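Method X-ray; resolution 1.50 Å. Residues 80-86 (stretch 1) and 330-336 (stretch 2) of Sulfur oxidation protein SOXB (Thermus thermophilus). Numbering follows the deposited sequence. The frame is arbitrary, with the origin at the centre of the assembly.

Stretch 1, residues 80-86: TPLAYLL
Stretch 2, residues 330-336: RVLPVLA

Residues 81-86 form a helix that lies across the strand 330-333 at nearly a right angle: the N-to-C directions differ by 88° and the axes approach to 8.8 Å. The closest CA atoms across the pair are those of Leu-82 and Pro-333, 6.8 Å apart. Helical torsions hold from Pro-81 (-58/-37) to Leu-86 (-77/-30), and Thr-80, at -87/164, precedes the first turn as its N-cap. With chi1 at 56° (p), Thr-80 OG1 accepts from Ala-83 N at 3.1 Å. The backbone bonds follow the i to i+4 pattern: Tyr-84 N to Thr-80 O at 2.9 Å, Leu-85 N to Pro-81 O at 3.2 Å and Leu-86 N to Leu-82 O at 2.9 Å.

The second stretch is extended from Arg-330 (-136/127) through Val-331 (-88/111), Leu-332 (-97/112) and Pro-333 (-64/132), and remains so in Val-334 (-89/91) and Leu-335 (-111/105), while Ala-336 has torsions of -54/-32. Its side chains alternate: Val-331, Pro-333 and Leu-335 point toward the helix, while Leu-332 and Val-334 point away. No hydrogen bond crosses the contact, which buries 291 Å² in total and rests on apolar packing.

Leu-85, Pro-333 and Leu-335 cover the most surface. Leu-85 points toward the strand with chi1 at -92°, between wells, and chi2 at 59° (p). Its CD2 lies 3.5 Å from Pro-333 CA and 3.6 Å from Pro-333 CB, so the methyl packs against both backbone and ring; the same CD2 is 4.3 Å from Val-331 CG1. Val-331, with chi1 at 169° (t), also receives Leu-82: the CA-to-CB bond of Leu-82 points sideways, but its t, p rotamer (-175°, 50°) brings CD1 to 3.8 Å from Val-331 CG1.

Pro-333, with a C-gamma exo ring, also meets Pro-81 at the start of the helix, where Pro-81 CB is 4.3 Å from Pro-333 CG. The Pro-81 ring is likewise C-gamma exo, and these two apolar rings add a looser contact beside that of Leu-85.

Leu-335, an m, t rotamer (-66°, 164°), extends the packing beyond the strand. Its CD1 lies 4.4 Å from Pro-81 CB, and its CD2 lies 3.8 Å from Tyr-84 CE2. Tyr-84 has chi1 at 167° (t) and chi2 at 45°; Leu-335 CD2 lies at the edge of its ring, near the plane. This is a contact between a methyl and an aromatic carbon, and so apolar, while the Tyr-84 hydroxyl is hydrogen-bonded elsewhere in the structure.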

# COMPACT_ATOMS: atom_id res chain seq x y z
N THR A 80 23.43 -1.50 -0.44
CA THR A 80 23.28 -0.14 -0.94
C THR A 80 21.98 0.48 -0.42
O THR A 80 21.07 -0.23 0.01
CB THR A 80 23.24 -0.14 -2.47
OG1 THR A 80 22.19 -1.02 -2.90
CG2 THR A 80 24.57 -0.64 -3.04
N PRO A 81 21.86 1.81 -0.53
CA PRO A 81 20.60 2.44 -0.10
C PRO A 81 19.42 1.87 -0.89
O PRO A 81 18.35 1.67 -0.33
CB PRO A 81 20.82 3.92 -0.44
CG PRO A 81 22.30 4.10 -0.35
CD PRO A 81 22.94 2.79 -0.75
N LEU A 82 19.62 1.58 -2.18
CA LEU A 82 18.51 1.01 -2.94
C LEU A 82 18.17 -0.39 -2.42
O LEU A 82 17.00 -0.75 -2.33
CB LEU A 82 18.80 0.97 -4.44
CG LEU A 82 17.64 0.49 -5.31
CD1 LEU A 82 16.35 1.23 -4.97
CD2 LEU A 82 17.98 0.67 -6.80
N ALA A 83 19.19 -1.18 -2.07
CA ALA A 83 18.95 -2.51 -1.54
C ALA A 83 18.14 -2.43 -0.24
O ALA A 83 17.24 -3.23 0.01
CB ALA A 83 20.27 -3.25 -1.29
N TYR A 84 18.46 -1.43 0.58
CA TYR A 84 17.74 -1.19 1.84
C TYR A 84 16.24 -0.96 1.58
O TYR A 84 15.40 -1.49 2.30
CB TYR A 84 18.36 0.04 2.53
CG TYR A 84 17.58 0.64 3.68
CD1 TYR A 84 17.01 -0.16 4.67
CD2 TYR A 84 17.47 2.01 3.82
CE1 TYR A 84 16.33 0.40 5.76
CE2 TYR A 84 16.78 2.58 4.87
CZ TYR A 84 16.22 1.78 5.85
OH TYR A 84 15.54 2.36 6.92
N LEU A 85 15.92 -0.18 0.56
CA LEU A 85 14.51 0.07 0.23
C LEU A 85 13.84 -1.16 -0.38
O LEU A 85 12.67 -1.46 -0.13
CB LEU A 85 14.41 1.20 -0.79
CG LEU A 85 14.24 2.62 -0.24
CD1 LEU A 85 15.39 3.02 0.66
CD2 LEU A 85 14.08 3.61 -1.40
N LEU A 86 14.59 -1.84 -1.24
CA LEU A 86 14.06 -2.87 -2.11
C LEU A 86 13.76 -4.24 -1.53
O LEU A 86 12.89 -4.95 -2.04
CB LEU A 86 15.03 -3.02 -3.29
CG LEU A 86 14.60 -3.75 -4.56
CD1 LEU A 86 13.39 -3.06 -5.19
CD2 LEU A 86 15.77 -3.73 -5.57
N ARG A 330 14.47 6.29 -12.15
CA ARG A 330 15.33 6.23 -10.99
C ARG A 330 14.48 6.22 -9.74
O ARG A 330 13.65 7.10 -9.55
CB ARG A 330 16.30 7.41 -10.94
CG ARG A 330 17.34 7.38 -12.05
CD ARG A 330 18.31 6.21 -11.87
NE ARG A 330 19.39 6.26 -12.86
CZ ARG A 330 19.34 5.63 -14.02
NH1 ARG A 330 18.27 4.91 -14.34
NH2 ARG A 330 20.35 5.72 -14.88
N VAL A 331 14.71 5.24 -8.88
CA VAL A 331 14.04 5.17 -7.59
C VAL A 331 14.92 5.98 -6.65
O VAL A 331 16.06 5.59 -6.36
CB VAL A 331 13.94 3.70 -7.11
CG1 VAL A 331 13.48 3.66 -5.63
CG2 VAL A 331 12.99 2.91 -8.01
N LEU A 332 14.42 7.13 -6.20
CA LEU A 332 15.18 7.99 -5.29
C LEU A 332 14.79 7.73 -3.83
O LEU A 332 13.67 8.03 -3.42
CB LEU A 332 14.98 9.46 -5.64
CG LEU A 332 15.21 9.82 -7.10
CD1 LEU A 332 14.88 11.28 -7.34
CD2 LEU A 332 16.66 9.51 -7.50
N PRO A 333 15.71 7.17 -3.04
CA PRO A 333 15.34 6.91 -1.64
C PRO A 333 15.07 8.19 -0.84
O PRO A 333 15.83 9.16 -0.91
CB PRO A 333 16.58 6.18 -1.08
CG PRO A 333 17.35 5.70 -2.30
CD PRO A 333 17.09 6.76 -3.34
N VAL A 334 13.95 8.21 -0.12
CA VAL A 334 13.63 9.35 0.75
C VAL A 334 14.26 9.06 2.12
O VAL A 334 13.67 8.37 2.96
CB VAL A 334 12.10 9.56 0.87
CG1 VAL A 334 11.81 10.75 1.77
CG2 VAL A 334 11.50 9.79 -0.50
N LEU A 335 15.49 9.52 2.31
CA LEU A 335 16.20 9.27 3.56
C LEU A 335 16.35 10.57 4.32
O LEU A 335 17.12 11.44 3.94
CB LEU A 335 17.57 8.65 3.28
CG LEU A 335 17.57 7.25 2.65
CD1 LEU A 335 18.94 6.94 2.07
CD2 LEU A 335 17.18 6.20 3.68
N ALA A 336 15.55 10.72 5.38
CA ALA A 336 15.55 11.94 6.17
C ALA A 336 16.91 12.37 6.70
O ALA A 336 17.16 13.57 6.85
CB ALA A 336 14.54 11.84 7.32